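Local coordinates for protein transcription factor TAU 138 KDA subunit (Saccharomyces cerevisiae, PDB 5AIM) that helps TFIIIC bind the boxB promoter sites of tRNA genes and activate transcription by RNA polymerase III, here represented by its central extended winged-helix domain, at residues L31-V39 with T48-V58; V62-R70 with I80-Q91. All coordinates share one frame; numbering follows the deposited sequence.

Overall arrangement
The two contacts follow one another along a single extended winged-helix domain, and both draw on helix 52-63: contact 1 packs its first turns against helix 33-43, while contact 2 starts at its last residues and runs into the hairpin of strands 68-71 and 78-81. Their centres lie about 17 Å apart, yet they meet in the hydrophobic core, where Ile80 CD1 is 3.7 Å from Leu31 CD1. Contact 1 is the more buried, with two of its eleven touching residues exposed against five of fourteen in contact 2. Contact 1 is held by side-chain packing and one bridging water, contact 2 by strand hydrogen bonds, a ring laid over glycine and, in one modelled conformer, an arginine-glutamate salt bridge.

Contact 1: residues L31-V39 with T48-V58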
loop_
_atom_site.group_PDB
_atom_site.type_symbol
_atom_site.label_atom_id
_atom_site.label_comp_id
_atom_site.label_asym_id
_atom_site.label_seq_id
_atom_site.Cartn_x
_atom_site.Cartn_y
_atom_site.Cartn_z
ATOM N N LEU A 31 -5.979 0.904 -3.259
ATOM C CA LEU A 31 -5.462 2.095 -2.615
ATOM C C LEU A 31 -6.625 3.046 -2.371
ATOM O O LEU A 31 -7.083 3.747 -3.272
ATOM C CB LEU A 31 -4.384 2.730 -3.490
ATOM C CG LEU A 31 -3.240 3.479 -2.815
ATOM C CD1 LEU A 31 -2.487 2.560 -1.860
ATOM C CD2 LEU A 31 -2.309 4.039 -3.890
ATOM N N ARG A 32 -7.104 3.029 -1.134
ATOM C CA ARG A 32 -8.282 3.778 -0.731
ATOM C C ARG A 32 -8.275 3.871 0.788
ATOM O O ARG A 32 -7.386 3.326 1.445
ATOM C CB ARG A 32 -9.557 3.081 -1.218
ATOM C CG ARG A 32 -9.713 1.664 -0.673
ATOM C CD ARG A 32 -10.944 0.939 -1.200
ATOM N NE ARG A 32 -10.929 -0.464 -0.793
ATOM C CZ ARG A 32 -11.840 -1.366 -1.145
ATOM N NH1 ARG A 32 -12.854 -1.029 -1.930
ATOM N NH2 ARG A 32 -11.720 -2.616 -0.718
ATOM N N GLU A 33 -9.273 4.545 1.345
ATOM C CA GLU A 33 -9.306 4.836 2.781
ATOM C C GLU A 33 -9.073 3.617 3.676
ATOM O O GLU A 33 -8.311 3.703 4.633
ATOM C CB GLU A 33 -10.637 5.490 3.143
ATOM C CG GLU A 33 -10.765 5.896 4.602
ATOM C CD GLU A 33 -12.029 6.693 4.868
ATOM O OE1 GLU A 33 -13.128 6.103 4.824
ATOM O OE2 GLU A 33 -11.922 7.912 5.119
ATOM N N GLN A 34 -9.713 2.495 3.364
ATOM C CA GLN A 34 -9.588 1.282 4.175
ATOM C C GLN A 34 -8.116 0.883 4.358
ATOM O O GLN A 34 -7.661 0.532 5.480
ATOM C CB GLN A 34 -10.374 0.138 3.520
ATOM C CG GLN A 34 -10.314 -1.181 4.271
ATOM C CD GLN A 34 -11.142 -2.264 3.608
ATOM O OE1 GLN A 34 -11.980 -1.983 2.750
ATOM N NE2 GLN A 34 -10.908 -3.511 3.999
ATOM N N PHE A 35 -7.355 0.947 3.269
ATOM C CA PHE A 35 -5.945 0.583 3.333
ATOM C C PHE A 35 -5.159 1.554 4.211
ATOM O O PHE A 35 -4.384 1.141 5.106
ATOM C CB PHE A 35 -5.307 0.504 1.945
ATOM C CG PHE A 35 -3.844 0.178 2.000
ATOM C CD1 PHE A 35 -3.437 -1.100 2.335
ATOM C CD2 PHE A 35 -2.884 1.145 1.762
ATOM C CE1 PHE A 35 -2.102 -1.417 2.420
ATOM C CE2 PHE A 35 -1.537 0.826 1.853
ATOM C CZ PHE A 35 -1.159 -0.458 2.171
ATOM N N TYR A 36 -5.329 2.847 3.965
ATOM C CA TYR A 36 -4.618 3.843 4.755
ATOM C C TYR A 36 -4.975 3.746 6.233
ATOM O O TYR A 36 -4.113 3.908 7.108
ATOM C CB TYR A 36 -4.881 5.247 4.213
ATOM C CG TYR A 36 -4.234 5.498 2.873
ATOM C CD1 TYR A 36 -2.861 5.677 2.777
ATOM C CD2 TYR A 36 -4.986 5.572 1.707
ATOM C CE1 TYR A 36 -2.255 5.913 1.561
ATOM C CE2 TYR A 36 -4.387 5.809 0.484
ATOM C CZ TYR A 36 -3.022 5.976 0.420
ATOM O OH TYR A 36 -2.415 6.214 -0.788
ATOM N N GLU A 37 -6.240 3.460 6.517
ATOM C CA GLU A 37 -6.681 3.297 7.894
ATOM C C GLU A 37 -5.975 2.100 8.524
ATOM O O GLU A 37 -5.539 2.166 9.681
ATOM C CB GLU A 37 -8.200 3.120 7.965
ATOM C CG GLU A 37 -8.757 3.161 9.381
ATOM C CD GLU A 37 -8.521 4.496 10.064
ATOM O OE1 GLU A 37 -8.620 5.540 9.385
ATOM O OE2 GLU A 37 -8.227 4.500 11.278
ATOM N N SER A 38 -5.870 1.001 7.782
ATOM C CA SER A 38 -5.110 -0.154 8.276
ATOM C C SER A 38 -3.650 0.204 8.587
ATOM O O SER A 38 -3.124 -0.187 9.649
ATOM C CB SER A 38 -5.148 -1.337 7.309
ATOM O OG SER A 38 -6.444 -1.905 7.236
ATOM N N VAL A 39 -2.985 0.925 7.688
ATOM C CA VAL A 39 -1.609 1.351 7.977
ATOM C C VAL A 39 -1.553 2.228 9.231
ATOM O O VAL A 39 -0.680 2.045 10.094
ATOM C CB VAL A 39 -0.956 2.077 6.783
ATOM C CG1 VAL A 39 0.435 2.613 7.154
ATOM C CG2 VAL A 39 -0.852 1.137 5.598
ATOM N N THR A 48 -6.053 9.404 9.828
ATOM C CA THR A 48 -5.690 9.496 8.420
ATOM C C THR A 48 -6.010 10.881 7.858
ATOM O O THR A 48 -6.347 11.020 6.684
ATOM C CB THR A 48 -6.425 8.431 7.574
ATOM O OG1 THR A 48 -7.840 8.557 7.761
ATOM C CG2 THR A 48 -5.985 7.029 7.965
ATOM N N LEU A 49 -5.901 11.902 8.700
ATOM C CA LEU A 49 -6.165 13.272 8.268
ATOM C C LEU A 49 -5.100 13.731 7.270
ATOM O O LEU A 49 -5.326 14.658 6.494
ATOM C CB LEU A 49 -6.211 14.208 9.480
ATOM C CG LEU A 49 -6.777 15.615 9.270
ATOM C CD1 LEU A 49 -8.280 15.558 9.030
ATOM C CD2 LEU A 49 -6.457 16.504 10.465
ATOM N N ASP A 50 -3.947 13.065 7.289
ATOM C CA ASP A 50 -2.838 13.382 6.392
ATOM C C ASP A 50 -2.951 12.586 5.083
ATOM O O ASP A 50 -3.404 13.117 4.069
ATOM C CB ASP A 50 -1.507 13.099 7.104
ATOM C CG ASP A 50 -0.290 13.541 6.303
ATOM O OD1 ASP A 50 -0.290 13.411 5.061
ATOM O OD2 ASP A 50 0.682 14.015 6.927
ATOM N N LYS A 51 -2.521 11.325 5.114
ATOM C CA LYS A 51 -2.584 10.409 3.961
ATOM C C LYS A 51 -1.631 10.732 2.802
ATOM O O LYS A 51 -1.129 9.810 2.157
ATOM C CB LYS A 51 -4.010 10.254 3.431
ATOM C CG LYS A 51 -4.829 9.237 4.195
ATOM C CD LYS A 51 -5.965 8.724 3.336
ATOM C CE LYS A 51 -7.244 8.563 4.129
ATOM N NZ LYS A 51 -8.402 8.286 3.241
ATOM N N LYS A 52 -1.408 12.015 2.522
ATOM C CA LYS A 52 -0.400 12.427 1.542
ATOM C C LYS A 52 0.942 11.793 1.890
ATOM O O LYS A 52 1.658 11.259 1.024
ATOM C CB LYS A 52 -0.246 13.949 1.547
ATOM C CG LYS A 52 -1.063 14.679 0.492
ATOM C CD LYS A 52 -1.489 16.049 0.992
ATOM C CE LYS A 52 -2.348 16.795 -0.017
ATOM N NZ LYS A 52 -1.551 17.368 -1.135
ATOM N N THR A 53 1.264 11.853 3.178
ATOM C CA THR A 53 2.537 11.356 3.679
ATOM C C THR A 53 2.687 9.852 3.424
ATOM O O THR A 53 3.701 9.412 2.893
ATOM C CB THR A 53 2.704 11.680 5.183
ATOM O OG1 THR A 53 2.659 13.102 5.376
ATOM C CG2 THR A 53 4.030 11.155 5.711
ATOM N N VAL A 54 1.678 9.061 3.780
ATOM C CA VAL A 54 1.743 7.621 3.535
ATOM C C VAL A 54 1.712 7.298 2.032
ATOM O O VAL A 54 2.434 6.405 1.556
ATOM C CB VAL A 54 0.618 6.876 4.279
ATOM C CG1 VAL A 54 0.598 5.391 3.914
ATOM C CG2 VAL A 54 0.800 7.041 5.780
ATOM N N ARG A 55 0.891 8.029 1.281
ATOM C CA ARG A 55 0.831 7.839 -0.163
ATOM C C ARG A 55 2.212 8.033 -0.794
ATOM O O ARG A 55 2.613 7.264 -1.673
ATOM C CB ARG A 55 -0.188 8.786 -0.807
ATOM C CG ARG A 55 -0.186 8.758 -2.339
ATOM C CD ARG A 55 -0.422 7.354 -2.904
ATOM N NE ARG A 55 -0.073 7.254 -4.321
ATOM C CZ ARG A 55 -0.942 7.272 -5.330
ATOM N NH1 ARG A 55 -2.246 7.385 -5.111
ATOM N NH2 ARG A 55 -0.497 7.171 -6.576
ATOM N N GLY A 56 2.934 9.060 -0.350
ATOM C CA GLY A 56 4.302 9.251 -0.822
ATOM C C GLY A 56 5.174 8.002 -0.716
ATOM O O GLY A 56 5.930 7.641 -1.645
ATOM N N ASP A 57 5.069 7.327 0.421
ATOM C CA ASP A 57 5.874 6.138 0.658
ATOM C C ASP A 57 5.354 4.923 -0.108
ATOM O O ASP A 57 6.152 4.098 -0.599
ATOM C CB ASP A 57 5.995 5.884 2.155
ATOM C CG ASP A 57 6.950 6.864 2.812
ATOM O OD1 ASP A 57 8.041 7.085 2.239
ATOM O OD2 ASP A 57 6.611 7.450 3.861
ATOM N N VAL A 58 4.033 4.830 -0.267
ATOM C CA VAL A 58 3.501 3.851 -1.210
ATOM C C VAL A 58 4.138 4.059 -2.595
ATOM O O VAL A 58 4.595 3.102 -3.245
ATOM C CB VAL A 58 1.974 3.939 -1.318
ATOM C CG1 VAL A 58 1.459 3.090 -2.488
ATOM C CG2 VAL A 58 1.341 3.496 -0.013
HETATM O O HOH W 1 -4.298 7.165 -2.927
#
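In the helix-turn-helix part of the winged-helix fold, helix 33-43 meets helix 52-63 through Tyr36, whose ring lies between Lys51, Val54 and Arg55. The short segments 33-39 and 52-58 are nearly perpendicular, at 95°, with their axes 10.9 Å apart. With CG anti to its carbonyl carbon (chi1 -70°), the Tyr36 ring reaches across to the second helix. Val54 CG1 comes in at the ring edge, in its plane, 3.7 Å from Tyr36 CD1. The methylenes of Lys51 run obliquely across the base of the ring, CD lying 3.7 Å from Tyr36 CD2, and carry NZ on to the first turn of helix 33-43, 3.6 Å from Glu33 CB. Glu33 OE2 stays 4.0 Å from Lys51 NZ, beyond a salt bridge. Lys51 is poorly ordered, and this reach is less certain than the packing of Val54 on Tyr36.

At the far end of the ring, Tyr36 OH rests against the Arg55 aliphatic chain, and one water joins the two residues: it lies 3.0 Å from Tyr36 OH and accepts from Arg55 NH1, in the guanidinium plane. Leu31 CD2 sits over a face of that guanidinium, 3.6 Å from Arg55 NH1. Deeper in, Leu31 and Val58 meet tip to tip, and Val58 CG2 lies at the edge of the Phe35 ring; Ile18 of helix 5-24 and Ile80 of strand 78-81 continue this core. The chemistry is thus graded: aliphatic and aromatic carbon packs toward the core, and the charges of Lys51 and Arg55 lie toward the surface. A salt bridge from Arg55 NE to Asp59 holds the guanidinium, and the water probably only links NH1 to the Tyr36 hydroxyl.

Contact 2: residues V62-R70 with I80-Q91; sequences VESEKLGAR and IFLPTVGEDAIQ
Phe81 lies flat over Gly68 in the beta hairpin of strands 68-71 and 78-81, the wing of the winged-helix fold. The two residues form an antiparallel hydrogen-bonded pair, Gly68 N to Phe81 O being 2.8 Å and Phe81 N to Gly68 O 2.9 Å. Phe81 CG stands between its own backbone N and carbonyl carbon (chi1 52°), which folds the ring back over the neighbouring strand, and Gly68 CA makes a CH-pi contact 3.8 Å from the ring centroid. A side chain at Gly68 would clash with the ring, so the bare glycine is the hollow that the ring fills. Ile90 CD1 lies over the opposite face, offset toward the ring's outer atoms. Were Phe81 an alanine, a gap would probably open between Gly68 and Ile90, weakening the link between wing and helix 87-96.

Beside this, Pro83 sets its CD against Lys66 O. On the sheet face that carries Ala69 and Ile80, Ile80 CG2 meets Ala69 CB; Leu67 CD1 meets Ile80 CD1, and Leu67 CD2 meets Leu82 CD2. At the exposed edge of the hairpin, in one of two modelled conformers of Glu87, Arg70 grips the carboxylate end-on, the two planes nearly coplanar: NH2 bonds to OE1, and NH1 to OE2 at 3.0 Å, an oxygen that also accepts from Gln91 NE2 at 2.7 Å.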
loop_
_atom_site.group_PDB
_atom_site.type_symbol
_atom_site.label_atom_id
_atom_site.label_comp_id
_atom_site.label_asym_id
_atom_site.label_seq_id
_atom_site.Cartn_x
_atom_site.Cartn_y
_atom_site.Cartn_z
ATOM N N VAL A 62 6.240 1.521 -4.918
ATOM C CA VAL A 62 5.890 1.098 -6.269
ATOM C C VAL A 62 7.049 1.356 -7.226
ATOM O O VAL A 62 7.385 0.500 -8.051
ATOM C CB VAL A 62 4.614 1.792 -6.784
ATOM C CG1 VAL A 62 4.398 1.508 -8.275
ATOM C CG2 VAL A 62 3.412 1.343 -5.970
ATOM N N GLU A 63 7.666 2.529 -7.125
ATOM C CA GLU A 63 8.728 2.868 -8.067
ATOM C C GLU A 63 9.966 1.981 -7.907
ATOM O O GLU A 63 10.654 1.699 -8.893
ATOM C CB GLU A 63 9.092 4.352 -7.972
ATOM C CG GLU A 63 8.024 5.278 -8.548
ATOM C CD GLU A 63 7.680 4.957 -9.994
ATOM O OE1 GLU A 63 8.613 4.794 -10.809
ATOM O OE2 GLU A 63 6.475 4.856 -10.311
ATOM N N SER A 64 10.240 1.531 -6.684
ATOM C CA SER A 64 11.384 0.654 -6.438
ATOM C C SER A 64 11.021 -0.824 -6.587
ATOM O O SER A 64 11.858 -1.701 -6.364
ATOM C CB SER A 64 11.987 0.918 -5.059
ATOM O OG SER A 64 11.085 0.590 -4.023
ATOM N N GLU A 65 9.767 -1.081 -6.957
ATOM C CA GLU A 65 9.277 -2.426 -7.275
ATOM C C GLU A 65 9.112 -3.331 -6.049
ATOM O O GLU A 65 9.043 -4.555 -6.176
ATOM C CB GLU A 65 10.150 -3.091 -8.348
ATOM C CG GLU A 65 10.298 -2.242 -9.606
ATOM C CD GLU A 65 11.055 -2.942 -10.720
ATOM O OE1 GLU A 65 11.421 -4.125 -10.553
ATOM O OE2 GLU A 65 11.282 -2.303 -11.768
ATOM N N LYS A 66 9.026 -2.725 -4.869
ATOM C CA LYS A 66 8.672 -3.460 -3.657
ATOM C C LYS A 66 7.190 -3.804 -3.685
ATOM O O LYS A 66 6.750 -4.770 -3.057
ATOM C CB LYS A 66 8.995 -2.630 -2.420
ATOM C CG LYS A 66 10.483 -2.389 -2.241
ATOM C CD LYS A 66 10.756 -1.560 -1.004
ATOM C CE LYS A 66 12.229 -1.557 -0.633
ATOM N NZ LYS A 66 13.075 -0.829 -1.620
ATOM N N LEU A 67 6.427 -2.994 -4.415
ATOM C CA LEU A 67 5.011 -3.249 -4.654
ATOM C C LEU A 67 4.731 -3.180 -6.134
ATOM O O LEU A 67 5.324 -2.376 -6.841
ATOM C CB LEU A 67 4.146 -2.196 -3.973
ATOM C CG LEU A 67 4.170 -2.127 -2.451
ATOM C CD1 LEU A 67 3.340 -0.935 -1.995
ATOM C CD2 LEU A 67 3.653 -3.421 -1.842
ATOM N N GLY A 68 3.817 -4.027 -6.591
ATOM C CA GLY A 68 3.235 -3.885 -7.913
ATOM C C GLY A 68 2.021 -2.986 -7.806
ATOM O O GLY A 68 1.391 -2.907 -6.742
ATOM N N ALA A 69 1.688 -2.323 -8.912
ATOM C CA ALA A 69 0.540 -1.432 -8.960
ATOM C C ALA A 69 -0.100 -1.435 -10.339
ATOM O O ALA A 69 0.593 -1.461 -11.352
ATOM C CB ALA A 69 0.948 -0.019 -8.568
ATOM N N ARG A 70 -1.427 -1.419 -10.380
ATOM C CA ARG A 70 -2.097 -1.263 -11.666
ATOM C C ARG A 70 -3.532 -0.812 -11.496
ATOM O O ARG A 70 -4.133 -1.027 -10.447
ATOM C CB ARG A 70 -2.019 -2.557 -12.489
ATOM C CG ARG A 70 -2.967 -3.668 -12.066
ATOM C CD ARG A 70 -3.000 -4.769 -13.123
ATOM N NE ARG A 70 -1.894 -5.710 -12.963
ATOM C CZ ARG A 70 -2.028 -7.023 -12.791
ATOM N NH1 ARG A 70 -3.228 -7.594 -12.766
ATOM N NH2 ARG A 70 -0.944 -7.774 -12.653
ATOM N N ILE A 80 -2.707 -2.140 -5.451
ATOM C CA ILE A 80 -1.322 -2.443 -5.106
ATOM C C ILE A 80 -1.239 -3.881 -4.622
ATOM O O ILE A 80 -2.216 -4.437 -4.086
ATOM C CB ILE A 80 -0.717 -1.473 -4.058
ATOM C CG1 ILE A 80 -1.560 -1.420 -2.782
ATOM C CG2 ILE A 80 -0.545 -0.087 -4.675
ATOM C CD1 ILE A 80 -0.830 -0.776 -1.608
ATOM N N PHE A 81 -0.085 -4.496 -4.846
ATOM C CA PHE A 81 0.084 -5.889 -4.475
ATOM C C PHE A 81 1.540 -6.250 -4.227
ATOM O O PHE A 81 2.442 -5.630 -4.770
ATOM C CB PHE A 81 -0.540 -6.814 -5.536
ATOM C CG PHE A 81 -0.084 -6.542 -6.942
ATOM C CD1 PHE A 81 -0.718 -5.584 -7.714
ATOM C CD2 PHE A 81 0.953 -7.265 -7.503
ATOM C CE1 PHE A 81 -0.313 -5.340 -9.011
ATOM C CE2 PHE A 81 1.364 -7.025 -8.799
ATOM C CZ PHE A 81 0.728 -6.063 -9.556
ATOM N N LEU A 82 1.752 -7.247 -3.376
ATOM C CA LEU A 82 3.072 -7.838 -3.230
ATOM C C LEU A 82 3.406 -8.521 -4.553
ATOM O O LEU A 82 2.606 -9.307 -5.059
ATOM C CB LEU A 82 3.091 -8.839 -2.079
ATOM C CG LEU A 82 2.851 -8.235 -0.695
ATOM C CD1 LEU A 82 2.776 -9.311 0.383
ATOM C CD2 LEU A 82 3.940 -7.230 -0.336
ATOM N N PRO A 83 4.572 -8.208 -5.137
ATOM C CA PRO A 83 4.857 -8.664 -6.504
ATOM C C PRO A 83 4.736 -10.169 -6.730
ATOM O O PRO A 83 4.498 -10.572 -7.871
ATOM C CB PRO A 83 6.305 -8.225 -6.717
ATOM C CG PRO A 83 6.465 -7.045 -5.841
ATOM C CD PRO A 83 5.641 -7.330 -4.624
ATOM N N THR A 84 4.887 -10.978 -5.684
ATOM C CA THR A 84 4.873 -12.432 -5.836
ATOM C C THR A 84 3.571 -13.088 -5.369
ATOM O O THR A 84 3.498 -14.310 -5.269
ATOM C CB THR A 84 6.036 -13.078 -5.064
ATOM O OG1 THR A 84 5.851 -12.869 -3.659
ATOM C CG2 THR A 84 7.367 -12.483 -5.502
ATOM N N VAL A 85 2.541 -12.287 -5.105
ATOM C CA VAL A 85 1.299 -12.807 -4.537
ATOM C C VAL A 85 0.564 -13.749 -5.498
ATOM O O VAL A 85 -0.144 -14.662 -5.064
ATOM C CB VAL A 85 0.358 -11.661 -4.097
ATOM C CG1 VAL A 85 -0.196 -10.903 -5.308
ATOM C CG2 VAL A 85 -0.771 -12.199 -3.223
ATOM N N GLY A 86 0.734 -13.529 -6.796
ATOM C CA GLY A 86 0.104 -14.364 -7.808
ATOM C C GLY A 86 -1.163 -13.746 -8.375
ATOM O O GLY A 86 -1.968 -13.169 -7.643
ATOM N N GLU A 87 -1.354 -13.883 -9.681
ATOM C CA GLU A 87 -2.476 -13.236 -10.355
ATOM C C GLU A 87 -3.817 -13.831 -9.933
ATOM O O GLU A 87 -4.845 -13.149 -9.967
ATOM C CB GLU A 87 -2.323 -13.333 -11.874
ATOM C CG GLU A 87 -3.371 -12.540 -12.641
ATOM C CD GLU A 87 -3.288 -11.050 -12.389
ATOM O OE1 GLU A 87 -2.168 -10.540 -12.168
ATOM O OE2 GLU A 87 -4.346 -10.390 -12.409
ATOM N N ASP A 88 -3.812 -15.097 -9.531
ATOM C CA ASP A 88 -5.032 -15.727 -9.037
ATOM C C ASP A 88 -5.584 -14.951 -7.838
ATOM O O ASP A 88 -6.780 -14.639 -7.777
ATOM C CB ASP A 88 -4.772 -17.184 -8.654
ATOM C CG ASP A 88 -6.007 -17.870 -8.104
ATOM O OD1 ASP A 88 -6.840 -18.334 -8.912
ATOM O OD2 ASP A 88 -6.147 -17.947 -6.866
ATOM N N ALA A 89 -4.704 -14.622 -6.895
ATOM C CA ALA A 89 -5.093 -13.870 -5.708
ATOM C C ALA A 89 -5.580 -12.467 -6.067
ATOM O O ALA A 89 -6.560 -11.968 -5.506
ATOM C CB ALA A 89 -3.924 -13.785 -4.745
ATOM N N ILE A 90 -4.899 -11.840 -7.020
ATOM C CA ILE A 90 -5.281 -10.507 -7.458
ATOM C C ILE A 90 -6.693 -10.550 -8.051
ATOM O O ILE A 90 -7.562 -9.750 -7.677
ATOM C CB ILE A 90 -4.266 -9.934 -8.481
ATOM C CG1 ILE A 90 -2.896 -9.750 -7.815
ATOM C CG2 ILE A 90 -4.751 -8.595 -9.044
ATOM C CD1 ILE A 90 -1.780 -9.383 -8.780
ATOM N N GLN A 91 -6.928 -11.489 -8.964
ATOM C CA GLN A 91 -8.242 -11.593 -9.587
ATOM C C GLN A 91 -9.318 -11.983 -8.578
ATOM O O GLN A 91 -10.442 -11.476 -8.644
ATOM C CB GLN A 91 -8.214 -12.568 -10.766
ATOM C CG GLN A 91 -7.383 -12.072 -11.940
ATOM C CD GLN A 91 -7.846 -10.725 -12.471
ATOM O OE1 GLN A 91 -9.020 -10.371 -12.363
ATOM N NE2 GLN A 91 -6.920 -9.966 -13.046
#